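Local atomic coordinates of putative NADP oxidoreductase BF3122 (Bacteroides fragilis, PDB entry 3D1L), a protein that is probably an NADP-dependent oxidoreductase, with a Rossmann-type nucleotide-binding domain joined to a helical C-terminal domain, whose substrate is not known. Residues B[40-45]-B[82-87]. Sequence-based numbering, arbitrary orientation. Where two conformers were deposited one is given.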
loop_
_atom_site.group_PDB
_atom_site.type_symbol
_atom_site.label_atom_id
_atom_site.label_comp_id
_atom_site.label_asym_id
_atom_site.label_seq_id
_atom_site.Cartn_x
_atom_site.Cartn_y
_atom_site.Cartn_z
ATOM N N TYR B 40 0.672 31.456 -6.759
ATOM C CA TYR B 40 1.983 31.613 -7.358
ATOM C C TYR B 40 2.640 30.236 -7.511
ATOM O O TYR B 40 2.552 29.385 -6.612
ATOM C CB TYR B 40 2.883 32.523 -6.505
ATOM C CG TYR B 40 4.330 32.322 -6.850
ATOM C CD1 TYR B 40 4.932 33.068 -7.871
ATOM C CD2 TYR B 40 5.086 31.329 -6.208
ATOM C CE1 TYR B 40 6.247 32.864 -8.215
ATOM C CE2 TYR B 40 6.406 31.097 -6.561
ATOM C CZ TYR B 40 6.974 31.870 -7.567
ATOM O OH TYR B 40 8.282 31.665 -7.908
ATOM N N SER B 41 3.311 30.013 -8.640
ATOM C CA SER B 41 4.170 28.840 -8.791
ATOM C C SER B 41 5.307 29.217 -9.684
ATOM O O SER B 41 5.176 30.155 -10.467
ATOM C CB SER B 41 3.392 27.681 -9.413
ATOM O OG SER B 41 4.183 26.515 -9.498
ATOM N N ARG B 42 6.418 28.487 -9.577
ATOM C CA ARG B 42 7.552 28.741 -10.455
ATOM C C ARG B 42 7.241 28.396 -11.924
ATOM O O ARG B 42 7.743 29.063 -12.833
ATOM C CB ARG B 42 8.834 28.074 -9.908
ATOM C CG ARG B 42 9.499 28.947 -8.833
ATOM C CD ARG B 42 10.314 28.203 -7.745
ATOM N NE ARG B 42 9.539 27.237 -6.963
ATOM C CZ ARG B 42 9.745 25.919 -6.983
ATOM N NH1 ARG B 42 10.714 25.388 -7.731
ATOM N NH2 ARG B 42 8.983 25.122 -6.243
ATOM N N THR B 43 6.385 27.402 -12.158
ATOM C CA THR B 43 6.023 27.031 -13.536
ATOM C C THR B 43 4.564 27.351 -13.886
ATOM O O THR B 43 3.660 27.082 -13.111
ATOM C CB THR B 43 6.330 25.542 -13.849
ATOM O OG1 THR B 43 5.618 24.707 -12.930
ATOM C CG2 THR B 43 7.843 25.251 -13.712
ATOM N N GLU B 44 4.358 27.911 -15.069
ATOM C CA GLU B 44 3.039 28.324 -15.509
ATOM C C GLU B 44 1.977 27.220 -15.449
ATOM O O GLU B 44 0.856 27.455 -15.042
ATOM C CB GLU B 44 3.118 28.932 -16.921
ATOM C CG GLU B 44 1.767 29.379 -17.431
ATOM C CD GLU B 44 1.837 30.598 -18.314
ATOM O OE1 GLU B 44 2.604 30.568 -19.302
ATOM O OE2 GLU B 44 1.100 31.574 -18.032
ATOM N N GLU B 45 2.351 26.021 -15.853
ATOM C CA GLU B 45 1.460 24.858 -15.883
ATOM C C GLU B 45 0.870 24.561 -14.500
ATOM O O GLU B 45 -0.336 24.297 -14.361
ATOM C CB GLU B 45 2.252 23.654 -16.418
ATOM C CG GLU B 45 1.512 22.324 -16.530
ATOM C CD GLU B 45 2.429 21.201 -17.014
ATOM O OE1 GLU B 45 3.133 20.588 -16.180
ATOM O OE2 GLU B 45 2.448 20.934 -18.229
ATOM N N ALA B 82 14.961 31.045 0.675
ATOM C CA ALA B 82 15.867 32.207 0.807
ATOM C C ALA B 82 15.766 33.129 -0.370
ATOM O O ALA B 82 15.490 34.319 -0.229
ATOM C CB ALA B 82 17.301 31.760 0.935
ATOM N N GLU B 83 16.038 32.534 -1.528
ATOM C CA GLU B 83 15.941 33.160 -2.828
ATOM C C GLU B 83 14.724 34.068 -2.900
ATOM O O GLU B 83 14.797 35.183 -3.425
ATOM C CB GLU B 83 15.846 32.063 -3.901
ATOM C CG GLU B 83 15.687 32.595 -5.329
ATOM C CD GLU B 83 15.497 31.511 -6.393
ATOM O OE1 GLU B 83 15.994 30.372 -6.215
ATOM O OE2 GLU B 83 14.855 31.820 -7.425
ATOM N N LEU B 84 13.615 33.588 -2.338
ATOM C CA LEU B 84 12.309 34.177 -2.598
ATOM C C LEU B 84 11.631 34.797 -1.382
ATOM O O LEU B 84 10.554 35.377 -1.500
ATOM C CB LEU B 84 11.396 33.133 -3.263
ATOM C CG LEU B 84 11.901 32.362 -4.506
ATOM C CD1 LEU B 84 10.814 31.406 -4.999
ATOM C CD2 LEU B 84 12.394 33.268 -5.651
ATOM N N LEU B 85 12.285 34.699 -0.237
ATOM C CA LEU B 85 11.719 35.111 1.031
ATOM C C LEU B 85 11.302 36.566 1.054
ATOM O O LEU B 85 10.178 36.849 1.431
ATOM C CB LEU B 85 12.682 34.819 2.186
ATOM C CG LEU B 85 12.153 35.037 3.607
ATOM C CD1 LEU B 85 10.769 34.429 3.801
ATOM C CD2 LEU B 85 13.111 34.484 4.660
ATOM N N GLN B 86 12.195 37.474 0.649
ATOM C CA GLN B 86 11.910 38.905 0.724
ATOM C C GLN B 86 10.954 39.368 -0.375
ATOM O O GLN B 86 10.205 40.338 -0.185
ATOM C CB GLN B 86 13.199 39.725 0.745
ATOM C CG GLN B 86 13.916 39.704 2.098
ATOM C CD GLN B 86 14.554 38.357 2.417
ATOM O OE1 GLN B 86 15.556 37.970 1.814
ATOM N NE2 GLN B 86 13.969 37.640 3.368
ATOM N N GLY B 87 10.977 38.656 -1.506
ATOM C CA GLY B 87 10.025 38.841 -2.594
ATOM C C GLY B 87 8.639 38.391 -2.153
ATOM O O GLY B 87 7.625 38.910 -2.634
#
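Leu84 reaches from helix 78-89 toward the end of Tyr40, and its CD1 methyl comes to rest 3.9 Å from the phenol OH of Tyr40. In one of the two conformers of Arg42, its CD lies 4.2 Å from CD1 of Leu84, a less certain contact because of that disorder; one branch of the leucine then meets both Tyr40 and Arg42. The side chains of Tyr40 and Leu84 run roughly at right angles, and the methyl meets the hydroxyl oxygen at the far end of the ring, lying above the ring plane rather than in it. Tyr40 gets there because CG stands anti to the backbone N (chi1 161°), which sends the phenol out from the end of strand 35-40. On the other side, CG of Leu84 is anti to the carbonyl carbon (chi1 -51°), carrying the isobutyl group away from its helix.

The contact is slight and of van der Waals kind: about 82 Å² is buried in total, no hydrogen bond crosses it, and the nearest CA atoms, those of Arg42 and Leu84, remain 10.7 Å apart. Tyr40 is nevertheless buried, while Arg42 is exposed at the border. Beyond the pair, Leu84 also touches Leu62 and Arg42 touches Leu76, both in loops. The backbone of Tyr40 is hydrogen-bonded to Leu15 and Gly17, which ties the end of strand 35-40 to strand 12-16 and to the first glycine of a probable GxGxxA motif. Side chains thus bridge the C-terminal end of the second strand and the helix following strand 71-74, an arrangement consistent with the dinucleotide-binding Rossmann fold of NADP oxidoreductases.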